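Long-range contact in molybdenum-binding-protein (Azotobacter vinelandii, PDB 1H9K), which binds tungstate and, as its name implies, probably molybdate, consistent with a role in intracellular molybdenum storage or homeostasis: residues A8-K13 with A60-P65. Residues are numbered along the deposited sequence; the frame is centred on the assembly and turned at random.
With WO4 (tungstate(VI)ion), chain C.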
loop_
_atom_site.group_PDB
_atom_site.type_symbol
_atom_site.label_atom_id
_atom_site.label_comp_id
_atom_site.label_asym_id
_atom_site.label_seq_id
_atom_site.Cartn_x
_atom_site.Cartn_y
_atom_site.Cartn_z
ATOM N N ALA A 8 11.557 -2.538 6.402
ATOM C CA ALA A 8 10.373 -2.141 7.172
ATOM C C ALA A 8 10.717 -1.609 8.535
ATOM O O ALA A 8 11.395 -2.246 9.330
ATOM C CB ALA A 8 9.427 -3.359 7.258
ATOM N N ARG A 9 10.071 -0.468 8.898
ATOM C CA ARG A 9 10.340 0.085 10.203
ATOM C C ARG A 9 9.628 -0.736 11.287
ATOM O O ARG A 9 9.989 -0.682 12.460
ATOM C CB ARG A 9 9.927 1.551 10.320
ATOM C CG ARG A 9 10.695 2.496 9.382
ATOM C CD ARG A 9 12.175 2.498 9.750
ATOM N NE ARG A 9 12.908 1.388 9.199
ATOM C CZ ARG A 9 14.018 0.832 9.684
ATOM N NH1 ARG A 9 14.602 1.305 10.796
ATOM N NH2 ARG A 9 14.574 -0.185 9.081
ATOM N N ASN A 10 8.645 -1.543 10.904
ATOM C CA ASN A 10 7.964 -2.288 11.954
ATOM C C ASN A 10 8.073 -3.787 11.709
ATOM O O ASN A 10 7.640 -4.274 10.660
ATOM C CB ASN A 10 6.458 -1.958 11.844
ATOM C CG ASN A 10 6.224 -0.458 11.930
ATOM O OD1 ASN A 10 6.558 0.122 12.985
ATOM N ND2 ASN A 10 5.750 0.238 10.950
ATOM N N VAL A 11 8.816 -4.466 12.578
ATOM C CA VAL A 11 8.958 -5.924 12.457
ATOM C C VAL A 11 8.691 -6.553 13.831
ATOM O O VAL A 11 9.416 -6.237 14.782
ATOM C CB VAL A 11 10.392 -6.271 12.003
ATOM C CG1 VAL A 11 10.612 -7.791 11.930
ATOM C CG2 VAL A 11 10.765 -5.724 10.620
ATOM N N PHE A 12 7.544 -7.212 14.000
ATOM C CA PHE A 12 7.157 -7.640 15.343
ATOM C C PHE A 12 7.140 -9.156 15.467
ATOM O O PHE A 12 6.668 -9.805 14.524
ATOM C CB PHE A 12 5.723 -7.181 15.618
ATOM C CG PHE A 12 5.496 -5.702 15.459
ATOM C CD1 PHE A 12 4.597 -5.245 14.524
ATOM C CD2 PHE A 12 6.170 -4.818 16.268
ATOM C CE1 PHE A 12 4.371 -3.867 14.426
ATOM C CE2 PHE A 12 5.982 -3.447 16.152
ATOM C CZ PHE A 12 5.079 -2.985 15.220
ATOM N N LYS A 13 7.714 -9.682 16.555
ATOM C CA LYS A 13 7.588 -11.139 16.739
ATOM C C LYS A 13 6.382 -11.397 17.629
ATOM O O LYS A 13 6.019 -10.649 18.541
ATOM C CB LYS A 13 8.880 -11.758 17.272
ATOM C CG LYS A 13 8.867 -13.197 17.701
ATOM C CD LYS A 13 8.631 -14.283 16.666
ATOM C CE LYS A 13 9.905 -14.898 16.133
ATOM N NZ LYS A 13 9.677 -15.888 15.045
ATOM N N ALA A 60 5.607 -10.226 12.036
ATOM C CA ALA A 60 4.652 -9.446 11.202
ATOM C C ALA A 60 5.485 -8.239 10.689
ATOM O O ALA A 60 6.107 -7.643 11.556
ATOM C CB ALA A 60 3.474 -9.006 12.030
ATOM N N VAL A 61 5.379 -7.939 9.407
ATOM C CA VAL A 61 6.199 -6.834 8.889
ATOM C C VAL A 61 5.262 -5.780 8.303
ATOM O O VAL A 61 4.373 -6.143 7.524
ATOM C CB VAL A 61 7.146 -7.398 7.800
ATOM C CG1 VAL A 61 7.907 -6.261 7.132
ATOM C CG2 VAL A 61 8.152 -8.390 8.412
ATOM N N VAL A 62 5.438 -4.521 8.736
ATOM C CA VAL A 62 4.576 -3.443 8.181
ATOM C C VAL A 62 5.450 -2.266 7.775
ATOM O O VAL A 62 6.152 -1.708 8.610
ATOM C CB VAL A 62 3.544 -2.989 9.231
ATOM C CG1 VAL A 62 2.667 -1.890 8.603
ATOM C CG2 VAL A 62 2.647 -4.115 9.711
ATOM N N LYS A 63 5.381 -1.845 6.496
ATOM C CA LYS A 63 6.215 -0.693 6.091
ATOM C C LYS A 63 5.639 0.568 6.707
ATOM O O LYS A 63 4.419 0.766 6.773
ATOM C CB LYS A 63 6.168 -0.641 4.567
ATOM C CG LYS A 63 7.432 -0.281 3.812
ATOM C CD LYS A 63 7.036 0.245 2.416
ATOM C CE LYS A 63 8.098 1.332 2.040
ATOM N NZ LYS A 63 9.334 0.606 1.622
ATOM N N ALA A 64 6.494 1.535 7.061
ATOM C CA ALA A 64 6.006 2.788 7.677
ATOM C C ALA A 64 4.942 3.562 6.943
ATOM O O ALA A 64 3.954 4.023 7.544
ATOM C CB ALA A 64 7.194 3.686 7.983
ATOM N N PRO A 65 5.024 3.757 5.628
ATOM C CA PRO A 65 4.035 4.445 4.824
ATOM C C PRO A 65 2.695 3.743 4.772
ATOM O O PRO A 65 1.732 4.337 4.298
ATOM C CB PRO A 65 4.606 4.536 3.415
ATOM C CG PRO A 65 5.916 3.863 3.429
ATOM C CD PRO A 65 6.187 3.356 4.801
HETATM W W WO4 C . 10.492 1.418 5.323
HETATM O O1 WO4 C . 9.661 2.671 4.272
HETATM O O2 WO4 C . 9.317 1.158 6.663
HETATM O O3 WO4 C . 10.682 -0.078 4.327
HETATM O O4 WO4 C . 12.065 2.112 5.859
#
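F12 and A60 pair through two reciprocal backbone hydrogen bonds, F12 N to A60 O at 2.9 Å and A60 N to F12 O at 2.7 Å, which define a hydrogen-bonded antiparallel pair. N10 and V62 form the next such pair: V62 N gives a nearly straight bond to N10 O (168°), but N10 N reaches V62 O only weakly, at 3.4 Å. The side chain adds a second donor to the same oxygen. With CG beside its own backbone N (chi1 -56°), N10 brings ND2 to 3.1 Å from V62 O, above the carbonyl plane; OD1 accepts from T111 N. Beyond the paired residues, both segments turn backbone N-H groups toward the bound tungstate. Its O2 accepts one from each: A64 N at 2.9 Å with an essentially linear bond (179°), and R9 N at a more bent angle. The K63 chain runs along the anion and sets NZ 3.1 Å from O3; the same NZ also donates to M113 O and V67 O of the second subunit. A methionine in place of K63 would probably leave O3 without this donor and both carbonyls without their charged partner. R9 NH1 forms a salt bridge with E121 of the second subunit, and NH2 bonds S7 O of its own chain. The anion is also hydrogen-bonded to S7 OG of the same chain and to T115 OG1 of the second subunit. The contact thus joins neighbouring strands 10-21 and 57-62 of the first TOBE range, lying between 25-32 and 140-143, at a subunit-interface oxyanion site bordered by strand 109-115 of the same chain.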